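Local coordinates for protein superoxide dismutase [Cu-Zn] (Bacteroidetes bacterium GWA2_30_7, PDB 7B4O) that probably converts superoxide to oxygen and hydrogen peroxide as a copper-zinc superoxide dismutase, crystallised here with zinc in both active-site metal positions, at residues Y14-Q17 / D18-V21. Sequence-based numbering, arbitrary orientation.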
ATOM      1  N   TYR A  14      -6.248   1.406   7.191  1.00 11.18           N
ATOM      2  CA  TYR A  14      -7.216   2.515   7.294  1.00 11.70           C
ATOM      3  C   TYR A  14      -8.598   1.905   7.311  1.00 11.73           C
ATOM      4  O   TYR A  14      -8.856   0.862   6.715  1.00 12.37           O
ATOM      5  CB  TYR A  14      -7.008   3.479   6.137  1.00 14.23           C
ATOM      6  CG  TYR A  14      -5.682   4.175   6.214  1.00 18.19           C
ATOM      7  CD1 TYR A  14      -5.525   5.313   6.985  1.00 21.84           C
ATOM      8  CD2 TYR A  14      -4.577   3.665   5.556  1.00 18.77           C
ATOM      9  CE1 TYR A  14      -4.303   5.953   7.071  1.00 25.12           C
ATOM     10  CE2 TYR A  14      -3.349   4.291   5.633  1.00 23.25           C
ATOM     11  CZ  TYR A  14      -3.213   5.436   6.393  1.00 25.42           C
ATOM     12  OH  TYR A  14      -1.997   6.047   6.465  1.00 39.01           O
ATOM     13  N   PRO A  15      -9.549   2.548   8.002  1.00 11.33           N
ATOM     14  CA  PRO A  15     -10.869   1.973   8.122  1.00 11.47           C
ATOM     15  C   PRO A  15     -11.610   1.990   6.778  1.00 10.93           C
ATOM     16  O   PRO A  15     -11.446   2.914   5.976  1.00 12.50           O
ATOM     17  CB  PRO A  15     -11.573   2.893   9.128  1.00 10.86           C
ATOM     18  CG  PRO A  15     -10.838   4.191   8.992  1.00 11.52           C
ATOM     19  CD  PRO A  15      -9.401   3.812   8.731  1.00 10.77           C
ATOM     20  N   THR A  16     -12.482   1.011   6.584  1.00 11.16           N
ATOM     21  CA  THR A  16     -13.565   1.131   5.583  1.00 11.25           C
ATOM     22  C   THR A  16     -14.605   2.124   6.126  1.00 12.64           C
ATOM     23  O   THR A  16     -14.515   2.516   7.316  1.00 13.11           O
ATOM     24  CB  THR A  16     -14.142  -0.236   5.209  1.00 10.85           C
ATOM     25  OG1 THR A  16     -14.668  -0.800   6.407  1.00 12.17           O
ATOM     26  CG2 THR A  16     -13.084  -1.147   4.609  1.00 12.01           C
ATOM     27  N   GLN A  17     -15.523   2.556   5.280  1.00 13.15           N
ATOM     28  CA  GLN A  17     -16.270   3.816   5.545  1.00 17.61           C
ATOM     29  C   GLN A  17     -16.980   3.836   6.898  1.00 21.39           C
ATOM     30  O   GLN A  17     -17.011   4.928   7.486  1.00 30.41           O
ATOM     31  CB  GLN A  17     -17.242   4.102   4.419  1.00 19.35           C
ATOM     32  CG  GLN A  17     -16.551   4.691   3.211  1.00 22.89           C
ATOM     33  CD  GLN A  17     -17.508   5.486   2.366  1.00 27.08           C
ATOM     34  OE1 GLN A  17     -18.704   5.563   2.635  1.00 34.65           O
ATOM     35  NE2 GLN A  17     -16.971   6.065   1.316  1.00 30.03           N
ATOM     36  N   ASP A  18     -17.561   2.732   7.360  1.00 19.57           N
ATOM     37  CA  ASP A  18     -18.459   2.762   8.546  1.00 18.02           C
ATOM     38  C   ASP A  18     -17.689   2.473   9.840  1.00 15.95           C
ATOM     39  O   ASP A  18     -18.339   2.203  10.879  1.00 17.54           O
ATOM     40  CB  ASP A  18     -19.603   1.769   8.364  1.00 20.08           C
ATOM     41  CG  ASP A  18     -20.454   2.025   7.131  1.00 19.54           C
ATOM     42  OD1 ASP A  18     -20.445   3.157   6.608  1.00 22.88           O
ATOM     43  OD2 ASP A  18     -21.131   1.088   6.708  1.00 20.53           O
ATOM     44  N   TYR A  19     -16.353   2.400   9.784  1.00 13.75           N
ATOM     45  CA  TYR A  19     -15.518   1.929  10.910  1.00 13.62           C
ATOM     46  C   TYR A  19     -14.434   2.960  11.241  1.00 13.85           C
ATOM     47  O   TYR A  19     -14.292   3.946  10.513  1.00 14.23           O
ATOM     48  CB  TYR A  19     -14.953   0.548  10.573  1.00 12.96           C
ATOM     49  CG  TYR A  19     -16.033  -0.497  10.410  1.00 12.75           C
ATOM     50  CD1 TYR A  19     -16.585  -1.125  11.515  1.00 14.50           C
ATOM     51  CD2 TYR A  19     -16.555  -0.804   9.163  1.00 13.79           C
ATOM     52  CE1 TYR A  19     -17.598  -2.063  11.379  1.00 15.14           C
ATOM     53  CE2 TYR A  19     -17.568  -1.739   9.012  1.00 14.39           C
ATOM     54  CZ  TYR A  19     -18.095  -2.371  10.124  1.00 15.09           C
ATOM     55  OH  TYR A  19     -19.085  -3.301   9.985  1.00 17.39           O
ATOM     56  N   LYS A  20     -13.680   2.707  12.314  1.00 14.28           N
ATOM     57  CA  LYS A  20     -12.628   3.625  12.830  1.00 14.33           C
ATOM     58  C   LYS A  20     -11.325   2.856  13.075  1.00 14.35           C
ATOM     59  O   LYS A  20     -10.427   3.389  13.728  1.00 18.01           O
ATOM     60  CB  LYS A  20     -13.104   4.309  14.117  1.00 18.93           C
ATOM     61  CG  LYS A  20     -13.485   3.361  15.243  1.00 25.24           C
ATOM     62  CD  LYS A  20     -13.701   3.994  16.603  1.00 33.66           C
ATOM     63  CE  LYS A  20     -13.926   2.932  17.663  1.00 38.31           C
ATOM     64  NZ  LYS A  20     -13.955   3.496  19.032  1.00 47.36           N
ATOM     65  N   VAL A  21     -11.225   1.634  12.560  1.00 13.33           N
ATOM     66  CA  VAL A  21     -10.060   0.735  12.809  1.00 12.24           C
ATOM     67  C   VAL A  21      -8.828   1.290  12.084  1.00 11.42           C
ATOM     68  O   VAL A  21      -8.908   1.554  10.889  1.00 12.13           O
ATOM     69  CB  VAL A  21     -10.370  -0.705  12.352  1.00 12.88           C
ATOM     70  CG1 VAL A  21      -9.142  -1.593  12.476  1.00 14.54           C
ATOM     71  CG2 VAL A  21     -11.545  -1.300  13.105  1.00 13.43           C
TER
HETATM   72  O   HOH W   1     -17.594  -0.130   5.554  1.00 36.06           O
HETATM   73  O   HOH W   2     -14.368   5.710   8.227  1.00 27.44           O
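Pro15 turns one face of its ring to Val21 O, while Tyr19 O meets the ring at its CB edge. Pro15 CB lies 3.2 Å from Tyr19 O, and Pro15 CD is equally close to Val21 O. The proline nitrogen has no hydrogen to give, so the approach of Val21 O to it is plain van der Waals contact. Beyond it the chain reverses in a type I beta turn from Thr16 to Tyr19. Tyr19 N donates to Thr16 O at 3.1 Å, with an N-H...O angle of 156°. The Thr16 and Tyr19 side chains run alongside one another off the same side of the turn. Thr16 OG1 stands between its own N and carbonyl carbon (chi1 61°), and meets Tyr19 CD2 obliquely at 3.3 Å. This hydroxyl also bonds to Arg143 O on the adjoining strand 143-151, and water 1 donates to it at 3.1 Å. Water 2 lies 2.9 Å from both Gln17 O and Tyr19 O, within hydrogen-bonding range of each. The loop holding this turn joins strands 8-15 and 22-30, antiparallel neighbours in the Greek-key beta-barrel of this family. Tyr19 and Val21 pack on Val144. Proline cannot donate, and the turn bond is the one direct hydrogen bond between the two segments. Water probably helps to hold the turn, and the threonine hydroxyl's bond to Arg143 O to hold the loop against strand 143-151.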